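Local coordinates for papain-like protease (Human betacoronavirus 2c EMC/2012, PDB 4RNA), which acts as a zinc-binding cysteine protease of the papain-like family, probably cutting the viral polyprotein and, as in related coronaviruses, removing ubiquitin from host proteins, at residues Thr121-Lys126 with His137-His142; Gly158-Gly163 with Ser169-Thr174. All blocks are in the same frame, centred on the assembly; numbering follows the deposited sequence.

Interaction 1: residues Thr121-Lys126 with His137-His142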
loop_
_atom_site.group_PDB
_atom_site.type_symbol
_atom_site.label_atom_id
_atom_site.label_comp_id
_atom_site.label_asym_id
_atom_site.label_seq_id
_atom_site.Cartn_x
_atom_site.Cartn_y
_atom_site.Cartn_z
ATOM N N THR A 121 10.795 0.757 -16.787
ATOM C CA THR A 121 9.577 0.597 -17.550
ATOM C C THR A 121 8.884 1.968 -17.626
ATOM O O THR A 121 8.456 2.403 -18.748
ATOM C CB THR A 121 8.613 -0.433 -16.920
ATOM O OG1 THR A 121 9.195 -1.712 -16.913
ATOM C CG2 THR A 121 7.268 -0.534 -17.739
ATOM N N LEU A 122 8.795 2.677 -16.484
ATOM C CA LEU A 122 8.094 4.017 -16.508
ATOM C C LEU A 122 8.848 4.987 -17.398
ATOM O O LEU A 122 8.292 5.853 -18.021
ATOM C CB LEU A 122 8.034 4.671 -15.081
ATOM C CG LEU A 122 7.143 3.972 -14.036
ATOM C CD1 LEU A 122 7.476 4.588 -12.662
ATOM C CD2 LEU A 122 5.662 4.193 -14.467
ATOM N N ASP A 123 10.162 4.872 -17.450
ATOM C CA ASP A 123 10.967 5.708 -18.337
ATOM C C ASP A 123 10.637 5.596 -19.856
ATOM O O ASP A 123 11.030 6.489 -20.620
ATOM C CB ASP A 123 12.474 5.445 -18.123
ATOM C CG ASP A 123 13.049 6.187 -16.861
ATOM O OD1 ASP A 123 12.397 7.124 -16.363
ATOM O OD2 ASP A 123 14.180 5.798 -16.400
ATOM N N LEU A 124 9.911 4.544 -20.285
ATOM C CA LEU A 124 9.635 4.346 -21.696
ATOM C C LEU A 124 8.284 4.947 -21.991
ATOM O O LEU A 124 7.900 4.979 -23.134
ATOM C CB LEU A 124 9.596 2.868 -22.068
ATOM C CG LEU A 124 11.031 2.279 -21.927
ATOM C CD1 LEU A 124 11.047 0.755 -22.165
ATOM C CD2 LEU A 124 11.957 3.009 -22.886
ATOM N N LEU A 125 7.551 5.379 -20.981
ATOM C CA LEU A 125 6.127 5.775 -21.288
ATOM C C LEU A 125 5.914 7.220 -21.767
ATOM O O LEU A 125 6.362 8.174 -21.093
ATOM C CB LEU A 125 5.203 5.547 -20.055
ATOM C CG LEU A 125 5.102 4.100 -19.509
ATOM C CD1 LEU A 125 4.444 3.939 -18.139
ATOM C CD2 LEU A 125 4.669 3.044 -20.552
ATOM N N LYS A 126 5.117 7.409 -22.844
ATOM C CA LYS A 126 5.011 8.722 -23.382
ATOM C C LYS A 126 3.657 9.234 -22.939
ATOM O O LYS A 126 2.749 8.445 -22.610
ATOM C CB LYS A 126 5.130 8.683 -24.924
ATOM C CG LYS A 126 6.539 8.291 -25.433
ATOM C CD LYS A 126 7.683 9.129 -24.810
ATOM C CE LYS A 126 8.931 8.294 -24.479
ATOM N NZ LYS A 126 9.889 8.937 -23.533
ATOM N N HIS A 137 6.761 16.513 -9.815
ATOM C CA HIS A 137 7.950 17.312 -9.653
ATOM C C HIS A 137 9.101 16.343 -9.507
ATOM O O HIS A 137 10.145 16.486 -10.149
ATOM C CB HIS A 137 7.795 18.289 -8.475
ATOM C CG HIS A 137 9.020 19.112 -8.224
ATOM N ND1 HIS A 137 9.993 18.720 -7.380
ATOM C CD2 HIS A 137 9.443 20.318 -8.778
ATOM C CE1 HIS A 137 10.983 19.641 -7.367
ATOM N NE2 HIS A 137 10.649 20.616 -8.223
ATOM N N ALA A 138 8.921 15.286 -8.726
ATOM C CA ALA A 138 10.079 14.337 -8.573
ATOM C C ALA A 138 10.449 13.586 -9.878
ATOM O O ALA A 138 11.640 13.112 -10.042
ATOM C CB ALA A 138 9.773 13.291 -7.477
ATOM N N PHE A 139 9.420 13.251 -10.647
ATOM C CA PHE A 139 9.520 12.578 -11.938
ATOM C C PHE A 139 10.386 13.458 -12.873
ATOM O O PHE A 139 11.334 12.959 -13.473
ATOM C CB PHE A 139 8.147 12.427 -12.599
ATOM C CG PHE A 139 8.150 11.462 -13.756
ATOM C CD1 PHE A 139 9.013 10.340 -13.750
ATOM C CD2 PHE A 139 7.298 11.651 -14.830
ATOM C CE1 PHE A 139 9.008 9.440 -14.841
ATOM C CE2 PHE A 139 7.267 10.737 -15.906
ATOM C CZ PHE A 139 8.106 9.648 -15.911
ATOM N N MET A 140 10.042 14.751 -12.993
ATOM C CA MET A 140 10.932 15.731 -13.727
ATOM C C MET A 140 12.393 15.774 -13.257
ATOM O O MET A 140 13.311 15.750 -14.099
ATOM C CB MET A 140 10.322 17.125 -13.744
ATOM C CG MET A 140 8.917 17.095 -14.334
ATOM S SD MET A 140 8.899 16.508 -16.073
ATOM C CE MET A 140 8.673 14.724 -16.097
ATOM N N LYS A 141 12.616 15.785 -11.934
ATOM C CA LYS A 141 13.975 15.782 -11.390
ATOM C C LYS A 141 14.655 14.488 -11.792
ATOM O O LYS A 141 15.889 14.475 -12.067
ATOM C CB LYS A 141 14.006 15.902 -9.844
ATOM C CG LYS A 141 13.620 17.251 -9.288
ATOM C CD LYS A 141 14.427 17.491 -8.035
ATOM C CE LYS A 141 13.761 16.872 -6.831
ATOM N NZ LYS A 141 14.680 16.915 -5.646
ATOM N N HIS A 142 13.891 13.372 -11.737
ATOM C CA HIS A 142 14.438 12.073 -12.111
ATOM C C HIS A 142 14.841 12.149 -13.586
ATOM O O HIS A 142 15.896 11.715 -13.968
ATOM C CB HIS A 142 13.394 10.928 -11.852
ATOM C CG HIS A 142 13.659 9.643 -12.664
ATOM N ND1 HIS A 142 14.663 8.779 -12.367
ATOM C CD2 HIS A 142 13.032 9.135 -13.812
ATOM C CE1 HIS A 142 14.679 7.776 -13.262
ATOM N NE2 HIS A 142 13.678 8.001 -14.153
#
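Asp123 and Phe139 mark the nearest approach of the two backbones, their CA atoms 9.5 Å apart, where the type I turn Leu122-Leu125 at the end of helix 115-122 faces helix 133-143; side chains must bridge the gap. The bridge is a buried His-carboxylate hydrogen bond, its carboxylate and imidazole reaching from opposite directions to join turn and helix. With CG of His142 anti to the backbone N (chi1 159°), the ring is sent out toward the carboxylate. His142 NE2 donates to Asp123 OD1 at 2.7 Å with an N-H...O angle of 148°; OD1 accepts with its syn lone pair and lies in the plane of the His142 ring. A weak second bond runs from His142 NE2 to Asp123 OD2, which also has a salt bridge to Arg104; the two flat groups lie nearly coplanar, 11° apart. Partners at both ring nitrogens, Asp123 at NE2 and Ser147 at ND1, fix the ring's rotation. Phe139 presents its ring edge to the backbone: CZ lies 4.3 Å from Leu122 O, the acceptor of the turn's Leu125 N. Phe150 of helix 148-158 stacks on Phe139, Leu122 packs against Val175 of helix 168-176, and Leu124 meets strands 280-287 and 304-315.

Interaction 2: residues Gly158-Gly163 with Ser169-Thr174; sequences GNCTFG and SRLLHT
Arg170 leaves its helix with CG anti to the backbone N (chi1 178°) and stays extended through chi2, then bends at chi3 (82°), a course that carries its guanidinium to the carbonyl of Gly158. The stronger bond is Arg170 NH2 to Gly158 O, 2.7 Å long, with the donor tilted 24° from the carbonyl plane; NH1 adds a weak bond to the same oxygen. One backbone oxygen thus takes both terminal nitrogens at the edge of the guanidinium, and Asp166 forms a salt bridge with NH2, so the group is held by two partners, and the acid would offset much of its buried charge. Beside these bonds the contact is apolar. CD1 of Leu171 rests 3.6 Å from Gly158 CA, an approach permitted by the lack of a side chain at that glycine, while Cys160 SG meets CD2 of Leu171 at 3.6 Å. Within the helix, Thr174 OG1 donates to Leu171 O at 2.7 Å, turning its hydroxyl back onto its own backbone. Asn159 of this segment packs against Arg170 of the second subunit, and the reverse pair occurs too, bringing the contact to the subunit interface. Asn159, with positive phi, closes helix 148-158 in a Schellman motif, and the arginine grips the carbonyl just before it: a helix C-terminus tied by a side chain to the following helix, 168-176, within the helical thumb of the coronavirus papain-like protease fold.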
loop_
_atom_site.group_PDB
_atom_site.type_symbol
_atom_site.label_atom_id
_atom_site.label_comp_id
_atom_site.label_asym_id
_atom_site.label_seq_id
_atom_site.Cartn_x
_atom_site.Cartn_y
_atom_site.Cartn_z
ATOM N N GLY A 158 4.134 3.147 -2.391
ATOM C CA GLY A 158 3.997 1.709 -2.682
ATOM C C GLY A 158 4.063 0.831 -1.420
ATOM O O GLY A 158 3.825 -0.372 -1.448
ATOM N N ASN A 159 4.372 1.469 -0.299
ATOM C CA ASN A 159 4.478 0.853 0.980
ATOM C C ASN A 159 5.533 -0.166 0.950
ATOM O O ASN A 159 5.329 -1.224 1.507
ATOM C CB ASN A 159 3.159 0.195 1.380
ATOM C CG ASN A 159 2.102 1.207 1.672
ATOM O OD1 ASN A 159 2.332 2.143 2.414
ATOM N ND2 ASN A 159 0.929 1.031 1.091
ATOM N N CYS A 160 6.644 0.162 0.295
ATOM C CA CYS A 160 7.830 -0.692 0.259
ATOM C C CYS A 160 8.618 -0.482 1.523
ATOM O O CYS A 160 8.720 0.643 2.043
ATOM C CB CYS A 160 8.687 -0.424 -1.007
ATOM S SG CYS A 160 7.630 -0.348 -2.483
ATOM N N THR A 161 9.187 -1.572 2.011
ATOM C CA THR A 161 9.951 -1.552 3.241
ATOM C C THR A 161 11.349 -1.641 2.705
ATOM O O THR A 161 11.648 -2.527 1.902
ATOM C CB THR A 161 9.624 -2.797 4.149
ATOM O OG1 THR A 161 8.199 -2.961 4.311
ATOM C CG2 THR A 161 10.235 -2.657 5.477
ATOM N N PHE A 162 12.175 -0.677 3.078
ATOM C CA PHE A 162 13.532 -0.627 2.656
ATOM C C PHE A 162 14.217 -1.954 2.984
ATOM O O PHE A 162 14.181 -2.415 4.143
ATOM C CB PHE A 162 14.252 0.543 3.334
ATOM C CG PHE A 162 15.650 0.762 2.830
ATOM C CD1 PHE A 162 15.886 1.485 1.658
ATOM C CD2 PHE A 162 16.737 0.236 3.506
ATOM C CE1 PHE A 162 17.172 1.688 1.197
ATOM C CE2 PHE A 162 18.023 0.430 3.034
ATOM C CZ PHE A 162 18.244 1.147 1.878
ATOM N N GLY A 163 14.807 -2.572 1.959
ATOM C CA GLY A 163 15.603 -3.792 2.098
ATOM C C GLY A 163 14.795 -5.068 1.871
ATOM O O GLY A 163 15.345 -6.146 1.831
ATOM N N SER A 169 5.258 -5.717 -10.665
ATOM C CA SER A 169 3.969 -5.447 -11.357
ATOM C C SER A 169 3.041 -4.679 -10.444
ATOM O O SER A 169 2.342 -3.770 -10.910
ATOM C CB SER A 169 3.305 -6.738 -11.950
ATOM O OG SER A 169 4.266 -7.426 -12.792
ATOM N N ARG A 170 3.014 -5.059 -9.165
ATOM C CA ARG A 170 2.126 -4.361 -8.209
ATOM C C ARG A 170 2.512 -2.899 -8.201
ATOM O O ARG A 170 1.670 -2.027 -8.308
ATOM C CB ARG A 170 2.268 -4.940 -6.802
ATOM C CG ARG A 170 1.403 -4.247 -5.722
ATOM C CD ARG A 170 1.779 -4.814 -4.341
ATOM N NE ARG A 170 2.973 -4.185 -3.781
ATOM C CZ ARG A 170 3.080 -2.916 -3.352
ATOM N NH1 ARG A 170 2.104 -1.952 -3.454
ATOM N NH2 ARG A 170 4.234 -2.570 -2.885
ATOM N N LEU A 171 3.799 -2.626 -8.064
ATOM C CA LEU A 171 4.253 -1.198 -8.023
ATOM C C LEU A 171 4.001 -0.409 -9.260
ATOM O O LEU A 171 3.565 0.803 -9.202
ATOM C CB LEU A 171 5.753 -1.150 -7.678
ATOM C CG LEU A 171 6.192 -0.627 -6.328
ATOM C CD1 LEU A 171 5.384 0.585 -5.790
ATOM C CD2 LEU A 171 6.102 -1.816 -5.394
ATOM N N LEU A 172 4.224 -1.028 -10.443
ATOM C CA LEU A 172 3.890 -0.294 -11.672
ATOM C C LEU A 172 2.480 0.107 -11.671
ATOM O O LEU A 172 2.101 1.213 -12.067
ATOM C CB LEU A 172 4.071 -1.209 -12.902
ATOM C CG LEU A 172 5.381 -1.087 -13.594
ATOM C CD1 LEU A 172 5.488 -2.113 -14.714
ATOM C CD2 LEU A 172 5.481 0.338 -14.124
ATOM N N HIS A 173 1.616 -0.811 -11.247
ATOM C CA HIS A 173 0.226 -0.463 -11.342
ATOM C C HIS A 173 -0.180 0.562 -10.312
ATOM O O HIS A 173 -0.934 1.474 -10.619
ATOM C CB HIS A 173 -0.677 -1.753 -11.463
ATOM C CG HIS A 173 -0.472 -2.520 -12.802
ATOM N ND1 HIS A 173 -1.380 -2.501 -13.827
ATOM C CD2 HIS A 173 0.609 -3.294 -13.266
ATOM C CE1 HIS A 173 -0.902 -3.232 -14.871
ATOM N NE2 HIS A 173 0.307 -3.711 -14.532
ATOM N N THR A 174 0.386 0.532 -9.118
ATOM C CA THR A 174 0.121 1.571 -8.147
ATOM C C THR A 174 0.661 2.928 -8.508
ATOM O O THR A 174 0.027 3.961 -8.216
ATOM C CB THR A 174 0.717 1.260 -6.746
ATOM O OG1 THR A 174 2.105 0.983 -6.891
ATOM C CG2 THR A 174 0.123 0.090 -6.173
#

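Overall arrangement
Helix 168-176 is where the two contacts meet: Leu172, which belongs to interaction 2, packs on Thr121 and Leu122 of interaction 1, with Thr121 CG2 3.8 Å from Leu172 CD1, although the contact centres lie 16 Å apart. The touching residues of both are buried, yet only interaction 2 also reaches the second subunit. Each fastens the end of one helix to another helix by a polar side chain, but the chemistry differs. Across 121-126 and 137-142 two side chains join, acid to imidazole, over a wide backbone gap; across 158-163 and 169-174 a guanidinium seizes a main-chain carbonyl, and the closer backbones let leucine, glycine and cysteine pack directly.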